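Local coordinates for protein peptidoglycan hydrolase FlgJ (PDB 2ZYC) that hydrolyses peptidoglycan through its C-terminal glycoside hydrolase family 73 domain, probably opening the periplasmic cell wall for assembly of the flagellar rod, at residues S40-K45 / K65-R70; S50-N55 / E84-Y89. The protein carries 2 engineered substitutions. All coordinates share one frame; numbering follows the deposited sequence. Where two conformers were deposited one is given.

Interaction 1 (S40-K45 / K65-R70); sequences SQIRNK and KVVEAR
I42 meets V67 and A69 through one methyl, its CG2, which lies 3.7 Å from V67 CG1 and 4.0 Å from A69 CB. CG2 is placed anti to the backbone N, beside the carbonyl carbon. V67 and A69, two apart on strand 65-71, both direct CB toward the loop, and the short alanine side chain meets the isoleucine methyl. V67 also touches polar atoms: V67 CG2 lies 3.4 Å from the backbone oxygen R43 O, and V67 CB 3.4 Å from N44 OD1, the asparagine and valine side chains crossing at about a right angle.

The polar share is carried by N44. No direct hydrogen bond joins the segments; a water instead donates to N44 OD1 at 2.6 Å and to V66 O at 2.8 Å, while N44 ND2 bonds T48 OG1 within the loop. An asparagine suits this place because its NH2 serves the loop while its oxygen serves the strand through the water. K65, its side chain extended, comes tip to tip with N44, K65 NZ lying 3.8 Å from N44 ND2, a contact without a hydrogen bond.

In this lysozyme-clan domain, the contact lays the loop after helix 24-35 over the two-stranded antiparallel sheet. Apolar at V67 and A69, it turns polar toward K65, where the link through one water makes the join hydrated rather than dry.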
loop_
_atom_site.group_PDB
_atom_site.type_symbol
_atom_site.label_atom_id
_atom_site.label_comp_id
_atom_site.label_asym_id
_atom_site.label_seq_id
_atom_site.Cartn_x
_atom_site.Cartn_y
_atom_site.Cartn_z
ATOM N N SER A 40 0.328 -7.573 -10.122
ATOM C CA SER A 40 -0.895 -7.090 -10.788
ATOM C C SER A 40 -1.152 -5.581 -10.655
ATOM O O SER A 40 -2.301 -5.132 -10.520
ATOM C CB SER A 40 -2.122 -7.890 -10.331
ATOM O OG SER A 40 -2.529 -7.511 -9.030
ATOM N N GLN A 41 -0.075 -4.811 -10.723
ATOM C CA GLN A 41 -0.086 -3.351 -10.712
ATOM C C GLN A 41 -0.752 -2.792 -11.972
ATOM O O GLN A 41 -0.617 -3.384 -13.042
ATOM C CB GLN A 41 1.369 -2.905 -10.691
ATOM C CG GLN A 41 1.633 -1.456 -10.383
ATOM C CD GLN A 41 3.120 -1.180 -10.286
ATOM O OE1 GLN A 41 3.931 -2.102 -10.161
ATOM N NE2 GLN A 41 3.488 0.085 -10.354
ATOM N N ILE A 42 -1.418 -1.647 -11.855
ATOM C CA ILE A 42 -2.019 -0.968 -13.009
ATOM C C ILE A 42 -0.918 -0.369 -13.890
ATOM O O ILE A 42 0.028 0.224 -13.383
ATOM C CB ILE A 42 -3.011 0.120 -12.539
ATOM C CG1 ILE A 42 -4.187 -0.523 -11.802
ATOM C CG2 ILE A 42 -3.513 0.958 -13.710
ATOM C CD1 ILE A 42 -4.779 0.362 -10.704
ATOM N N ARG A 43 -1.049 -0.537 -15.207
ATOM C CA ARG A 43 -0.016 -0.107 -16.154
ATOM C C ARG A 43 -0.553 0.892 -17.190
ATOM O O ARG A 43 -1.706 0.788 -17.614
ATOM C CB ARG A 43 0.602 -1.326 -16.861
ATOM C CG ARG A 43 0.790 -2.554 -15.957
ATOM C CD ARG A 43 1.826 -3.544 -16.484
ATOM N NE ARG A 43 3.187 -3.154 -16.116
ATOM C CZ ARG A 43 4.006 -2.471 -16.910
ATOM N NH1 ARG A 43 5.227 -2.148 -16.494
ATOM N NH2 ARG A 43 3.606 -2.119 -18.122
ATOM N N ASN A 44 0.283 1.857 -17.579
ATOM C CA ASN A 44 -0.045 2.806 -18.666
ATOM C C ASN A 44 0.011 2.084 -20.008
ATOM O O ASN A 44 0.676 1.051 -20.119
ATOM C CB ASN A 44 0.941 3.978 -18.691
ATOM C CG ASN A 44 0.846 4.864 -17.461
ATOM O OD1 ASN A 44 -0.222 5.361 -17.114
ATOM N ND2 ASN A 44 1.972 5.072 -16.804
ATOM N N LYS A 45 -0.669 2.616 -21.024
ATOM C CA LYS A 45 -0.684 1.974 -22.353
ATOM C C LYS A 45 0.702 1.878 -22.988
ATOM O O LYS A 45 0.971 0.956 -23.764
ATOM C CB LYS A 45 -1.643 2.684 -23.307
ATOM C CG LYS A 45 -3.105 2.461 -22.977
ATOM C CD LYS A 45 -3.988 2.744 -24.187
ATOM C CE LYS A 45 -5.416 3.045 -23.762
ATOM N NZ LYS A 45 -5.541 4.435 -23.219
ATOM N N LYS A 65 -1.342 12.792 -13.507
ATOM C CA LYS A 65 -1.492 11.810 -14.558
ATOM C C LYS A 65 -2.575 10.802 -14.184
ATOM O O LYS A 65 -2.708 10.423 -13.020
ATOM C CB LYS A 65 -0.162 11.096 -14.793
ATOM C CG LYS A 65 -0.122 10.244 -16.049
ATOM C CD LYS A 65 1.241 9.599 -16.219
ATOM C CE LYS A 65 1.311 8.834 -17.538
ATOM N NZ LYS A 65 2.727 8.592 -17.945
ATOM N N VAL A 66 -3.337 10.384 -15.189
ATOM C CA VAL A 66 -4.438 9.447 -15.017
ATOM C C VAL A 66 -4.254 8.230 -15.917
ATOM O O VAL A 66 -3.870 8.354 -17.087
ATOM C CB VAL A 66 -5.802 10.124 -15.312
ATOM C CG1 VAL A 66 -6.935 9.095 -15.360
ATOM C CG2 VAL A 66 -6.094 11.216 -14.273
ATOM N N VAL A 67 -4.522 7.057 -15.359
ATOM C CA VAL A 67 -4.527 5.831 -16.129
ATOM C C VAL A 67 -5.887 5.159 -15.971
ATOM O O VAL A 67 -6.412 5.030 -14.859
ATOM C CB VAL A 67 -3.337 4.890 -15.747
ATOM C CG1 VAL A 67 -3.317 4.594 -14.245
ATOM C CG2 VAL A 67 -3.377 3.602 -16.570
ATOM N N GLU A 68 -6.480 4.775 -17.095
ATOM C CA GLU A 68 -7.740 4.052 -17.068
ATOM C C GLU A 68 -7.464 2.561 -17.008
ATOM O O GLU A 68 -6.532 2.061 -17.654
ATOM C CB GLU A 68 -8.625 4.415 -18.267
ATOM C CG GLU A 68 -9.273 5.789 -18.124
ATOM C CD GLU A 68 -9.908 6.312 -19.404
ATOM O OE1 GLU A 68 -10.255 5.507 -20.293
ATOM O OE2 GLU A 68 -10.058 7.548 -19.513
ATOM N N ALA A 69 -8.252 1.862 -16.203
ATOM C CA ALA A 69 -8.146 0.413 -16.083
ATOM C C ALA A 69 -9.519 -0.174 -15.801
ATOM O O ALA A 69 -10.349 0.441 -15.124
ATOM C CB ALA A 69 -7.152 0.028 -14.995
ATOM N N ARG A 70 -9.771 -1.359 -16.343
ATOM C CA ARG A 70 -11.062 -2.003 -16.157
ATOM C C ARG A 70 -11.158 -2.695 -14.794
ATOM O O ARG A 70 -10.198 -3.320 -14.327
ATOM C CB ARG A 70 -11.349 -2.980 -17.301
ATOM C CG ARG A 70 -11.623 -2.305 -18.648
ATOM C CD ARG A 70 -11.631 -3.329 -19.776
ATOM N NE ARG A 70 -10.462 -4.200 -19.689
ATOM C CZ ARG A 70 -10.474 -5.510 -19.915
ATOM N NH1 ARG A 70 -11.601 -6.125 -20.252
ATOM N NH2 ARG A 70 -9.352 -6.206 -19.800
HETATM O O HOH W 1 -1.601 7.266 -18.212
#

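Interaction 2 (S50-N55 / E84-Y89)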
loop_
_atom_site.group_PDB
_atom_site.type_symbol
_atom_site.label_atom_id
_atom_site.label_comp_id
_atom_site.label_asym_id
_atom_site.label_seq_id
_atom_site.Cartn_x
_atom_site.Cartn_y
_atom_site.Cartn_z
ATOM N N SER A 50 1.980 2.425 -13.566
ATOM C CA SER A 50 1.347 3.563 -12.909
ATOM C C SER A 50 2.060 3.906 -11.602
ATOM O O SER A 50 1.956 5.034 -11.111
ATOM C CB SER A 50 -0.112 3.244 -12.616
ATOM O OG SER A 50 -0.206 2.188 -11.682
ATOM N N TYR A 51 2.769 2.908 -11.054
ATOM C CA TYR A 51 3.404 2.953 -9.729
ATOM C C TYR A 51 2.362 3.077 -8.612
ATOM O O TYR A 51 2.707 3.278 -7.447
ATOM C CB TYR A 51 4.450 4.069 -9.630
ATOM C CG TYR A 51 5.573 3.963 -10.643
ATOM C CD1 TYR A 51 6.669 3.128 -10.420
ATOM C CD2 TYR A 51 5.527 4.697 -11.833
ATOM C CE1 TYR A 51 7.713 3.039 -11.367
ATOM C CE2 TYR A 51 6.554 4.613 -12.780
ATOM C CZ TYR A 51 7.638 3.788 -12.539
ATOM O OH TYR A 51 8.640 3.708 -13.492
ATOM N N ASN A 52 1.093 2.928 -8.986
ATOM C CA ASN A 52 -0.037 3.119 -8.076
ATOM C C ASN A 52 -0.297 1.824 -7.311
ATOM O O ASN A 52 -1.282 1.115 -7.552
ATOM C CB ASN A 52 -1.272 3.568 -8.875
ATOM C CG ASN A 52 -2.426 4.014 -7.985
ATOM O OD1 ASN A 52 -2.409 3.811 -6.766
ATOM N ND2 ASN A 52 -3.440 4.619 -8.601
ATOM N N LEU A 53 0.610 1.532 -6.381
ATOM C CA LEU A 53 0.582 0.288 -5.620
ATOM C C LEU A 53 -0.642 0.158 -4.720
ATOM O O LEU A 53 -1.065 -0.951 -4.409
ATOM C CB LEU A 53 1.858 0.142 -4.787
ATOM C CG LEU A 53 3.155 -0.057 -5.577
ATOM C CD1 LEU A 53 4.300 -0.363 -4.626
ATOM C CD2 LEU A 53 3.007 -1.172 -6.602
ATOM N N PHE A 54 -1.216 1.293 -4.324
ATOM C CA PHE A 54 -2.374 1.288 -3.424
ATOM C C PHE A 54 -3.733 1.359 -4.138
ATOM O O PHE A 54 -4.776 1.432 -3.489
ATOM C CB PHE A 54 -2.220 2.363 -2.339
ATOM C CG PHE A 54 -1.060 2.104 -1.413
ATOM C CD1 PHE A 54 -1.173 1.178 -0.376
ATOM C CD2 PHE A 54 0.156 2.759 -1.599
ATOM C CE1 PHE A 54 -0.089 0.926 0.472
ATOM C CE2 PHE A 54 1.239 2.520 -0.750
ATOM C CZ PHE A 54 1.103 1.599 0.289
ATOM N N ASN A 55 -3.698 1.301 -5.475
ATOM C CA ASN A 55 -4.907 1.261 -6.301
ATOM C C ASN A 55 -5.824 2.479 -6.065
ATOM O O ASN A 55 -7.048 2.356 -6.072
ATOM C CB ASN A 55 -5.660 -0.054 -6.064
ATOM C CG ASN A 55 -4.963 -1.246 -6.681
ATOM O OD1 ASN A 55 -4.375 -1.146 -7.763
ATOM N ND2 ASN A 55 -5.037 -2.395 -6.005
ATOM N N GLU A 84 -12.432 2.326 -14.808
ATOM C CA GLU A 84 -12.140 3.169 -13.653
ATOM C C GLU A 84 -10.925 4.049 -13.918
ATOM O O GLU A 84 -10.009 3.657 -14.646
ATOM C CB GLU A 84 -11.923 2.308 -12.399
ATOM C CG GLU A 84 -11.729 3.082 -11.095
ATOM C CD GLU A 84 -12.915 3.960 -10.749
ATOM O OE1 GLU A 84 -12.975 5.106 -11.251
ATOM O OE2 GLU A 84 -13.780 3.506 -9.976
ATOM N N ARG A 85 -10.932 5.241 -13.327
ATOM C CA ARG A 85 -9.840 6.191 -13.486
ATOM C C ARG A 85 -8.954 6.147 -12.252
ATOM O O ARG A 85 -9.417 6.380 -11.129
ATOM C CB ARG A 85 -10.372 7.604 -13.733
ATOM C CG ARG A 85 -11.006 7.749 -15.117
ATOM C CD ARG A 85 -11.798 9.031 -15.260
ATOM N NE ARG A 85 -11.014 10.213 -14.928
ATOM C CZ ARG A 85 -10.219 10.865 -15.768
ATOM N NH1 ARG A 85 -10.081 10.456 -17.026
ATOM N NH2 ARG A 85 -9.558 11.936 -15.340
ATOM N N PHE A 86 -7.686 5.820 -12.482
ATOM C CA PHE A 86 -6.703 5.676 -11.415
ATOM C C PHE A 86 -5.610 6.723 -11.507
ATOM O O PHE A 86 -5.250 7.177 -12.594
ATOM C CB PHE A 86 -6.065 4.284 -11.474
ATOM C CG PHE A 86 -7.003 3.177 -11.128
ATOM C CD1 PHE A 86 -7.247 2.851 -9.793
ATOM C CD2 PHE A 86 -7.650 2.457 -12.132
ATOM C CE1 PHE A 86 -8.129 1.812 -9.457
ATOM C CE2 PHE A 86 -8.527 1.426 -11.815
ATOM C CZ PHE A 86 -8.772 1.099 -10.469
ATOM N N ARG A 87 -5.061 7.091 -10.356
ATOM C CA ARG A 87 -3.902 7.973 -10.323
ATOM C C ARG A 87 -2.691 7.262 -10.924
ATOM O O ARG A 87 -2.579 6.039 -10.837
ATOM C CB ARG A 87 -3.606 8.398 -8.886
ATOM C CG ARG A 87 -4.803 9.057 -8.207
ATOM C CD ARG A 87 -4.445 9.590 -6.821
ATOM N NE ARG A 87 -5.627 10.127 -6.143
ATOM C CZ ARG A 87 -5.601 10.812 -5.004
ATOM N NH1 ARG A 87 -4.455 11.067 -4.404
ATOM N NH2 ARG A 87 -6.733 11.249 -4.461
ATOM N N ALA A 88 -1.814 8.029 -11.558
ATOM C CA ALA A 88 -0.526 7.501 -12.023
ATOM C C ALA A 88 0.601 8.416 -11.581
ATOM O O ALA A 88 0.425 9.642 -11.472
ATOM C CB ALA A 88 -0.520 7.319 -13.542
ATOM N N TYR A 89 1.763 7.816 -11.334
ATOM C CA TYR A 89 2.881 8.520 -10.725
ATOM C C TYR A 89 4.147 8.288 -11.545
ATOM O O TYR A 89 4.143 7.479 -12.467
ATOM C CB TYR A 89 3.099 8.012 -9.301
ATOM C CG TYR A 89 1.869 8.065 -8.422
ATOM C CD1 TYR A 89 1.460 9.267 -7.837
ATOM C CD2 TYR A 89 1.116 6.913 -8.179
ATOM C CE1 TYR A 89 0.327 9.317 -7.007
ATOM C CE2 TYR A 89 -0.015 6.946 -7.360
ATOM C CZ TYR A 89 -0.399 8.154 -6.780
ATOM O OH TYR A 89 -1.513 8.173 -5.974
#
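The ring of Y89 receives N52 at its edge: N52 CA lies in the ring plane, and N52 CG is 3.8 Å from Y89 CE2, with amide and ring planes 79° apart. F86 also offers an edge: the backbone oxygen N55 O lies in the ring plane, 3.6 Å from F86 CE1. Y89 O lies at the edge of the Y51 ring, near its plane, 3.2 Å from Y51 CD2.

Two hydrogen bonds cross the contact, one from Y89, just past the strand, and one to R87 within it. Y89 N donates to S50 O at 2.8 Å, and N52 ND2 donates to R87 O at 2.8 Å, from 29° outside the carbonyl plane. N52 ND2 also bonds I56 O; asparagine suits the site because one NH2 can donate to two backbone carbonyls. An alanine here takes away the amide, and would probably leave R87 O and I56 O short of a donor and weaken the loop's hold on the strand, with less packing at Y89 CE2. S50 OG accepts from N52 N, forming an ST turn, and bonds I42 O; a type I turn follows from N52 to N55.

The contact joins the loop after helix 24-35 to strand 82-88 and its exit. Beyond it, R87 makes a salt bridge and Y89 OH a hydrogen bond to D98 on helix 92-105, L53 touches both that helix and helix 24-35, and F86 touches A69 on the adjoining strand 65-71.

Interaction 1 lies at the surface and interaction 2 is buried, though their centres are about 6 Å apart. Both join the loop between helix 24-35 and strand 65-71 to the same antiparallel pair, interaction 1 through strand 65-71 and interaction 2 through strand 82-88. The four segments alternate along the chain. Backbone hydrogen bonding between V67 and F86 ties the strands, and that between I42 and S50 ties the two loop segments. Chemistry follows location: the outer contact relies on methyl packing and a water bridge, whereas the inner one uses direct hydrogen bonds and ring edges, with Y89 continuing onto helix 92-105.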